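Local coordinates for nucleoid-associated protein HP_0035 (Helicobacter pylori, PDB 3F42) that probably binds DNA and alters its conformation, as a homodimeric member of the YbaB/EbfC family of nucleoid-associated proteins, at the interface of chains A and B. Sequence-based numbering; all coordinates share one arbitrary frame. Chains: chain A/B, protein HP0035.

The interface of chains A and B. Residues chain A 4, 6; chain B 82, 85-86.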
# COMPACT_ATOMS: atom_id res chain seq x y z
N ASP A 4 11.86 0.73 9.58
CA ASP A 4 11.21 -0.27 10.41
C ASP A 4 9.78 -0.53 9.93
O ASP A 4 9.30 0.08 8.95
CB ASP A 4 11.28 0.11 11.91
CG ASP A 4 10.55 1.40 12.23
OD1 ASP A 4 9.57 1.73 11.52
OD2 ASP A 4 10.96 2.07 13.22
N SER A 6 6.88 0.01 11.19
CA SER A 6 5.96 1.16 11.27
C SER A 6 6.15 2.15 10.12
O SER A 6 5.15 2.62 9.52
CB SER A 6 6.10 1.82 12.64
OG SER A 6 5.59 0.95 13.62
N GLU B 82 6.29 6.30 17.70
CA GLU B 82 5.74 5.53 16.60
C GLU B 82 4.92 6.37 15.62
O GLU B 82 5.05 6.20 14.41
CB GLU B 82 4.90 4.42 17.17
CG GLU B 82 5.81 3.30 17.61
CD GLU B 82 6.17 2.47 16.44
OE1 GLU B 82 5.21 1.87 15.86
OE2 GLU B 82 7.38 2.45 16.09
N ARG B 85 7.33 8.26 13.49
CA ARG B 85 7.87 7.35 12.48
C ARG B 85 6.88 7.18 11.32
O ARG B 85 7.25 7.29 10.16
CB ARG B 85 8.14 5.96 13.09
CG ARG B 85 9.42 5.84 13.86
CD ARG B 85 9.44 4.55 14.72
NE ARG B 85 10.70 4.48 15.48
CZ ARG B 85 10.91 3.71 16.55
NH1 ARG B 85 9.92 2.98 17.06
NH2 ARG B 85 12.09 3.74 17.18
N LYS B 86 5.62 6.91 11.65
CA LYS B 86 4.61 6.56 10.65
C LYS B 86 4.24 7.81 9.83
O LYS B 86 4.11 7.73 8.61
CB LYS B 86 3.35 6.02 11.32
CG LYS B 86 3.49 4.61 11.94
CD LYS B 86 2.36 4.33 12.92
CE LYS B 86 2.43 2.87 13.39
NZ LYS B 86 1.21 2.45 14.16
O HOH W 1 8.49 0.14 14.44
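A:Ser6 CB packs against the aliphatic part of B:Lys86, 3.9 Å from its CG, and the extended lysine chain runs on past the serine so that its CE also lies beside the hydroxyl. This small apolar centre joins the N-terminal turn of helix 5-27 in chain A to one flank of helix 63-92 in chain B. B:Glu82, one turn before B:Lys86, closes over the serine with its carboxylate. Its chain folds at chi2 (-82°), which turns the acid back toward chain A, and A:Ser6 OG donates a short hydrogen bond of 2.5 Å to B:Glu82 OE1 on the syn lone pair, the side of the other oxygen. Water 1 spans the same two residues, 3.1 Å from A:Ser6 OG and 3.1 Å from B:Glu82 OE2, so the serine hydroxyl meets both carboxylate oxygens.

Farther out, B:Arg85 holds the glutamate from its own helix: NH1 donates to the anti lone pair of B:Glu82 OE2 at 2.8 Å, nearly in the guanidinium plane, which should limit rotation of the carboxylate. The same arginine reaches A:Asp4, in the loop just ahead of the chain A helix. By contacting both acids from one side, it may ease the repulsion between A:Asp4 OD2 and B:Glu82 OE2, 4.6 Å apart. The protein is a homodimer, but the structure alone does not show that this A-B contact, which is not an exact two-fold, is the dimer interface. At the rim, the carboxylate and guanidinium planes stand 82° apart in a purely electrostatic salt bridge, with A:Asp4 OD2 over the guanidinium face, 3.3 Å from B:Arg85 NE and not in line with its N-H.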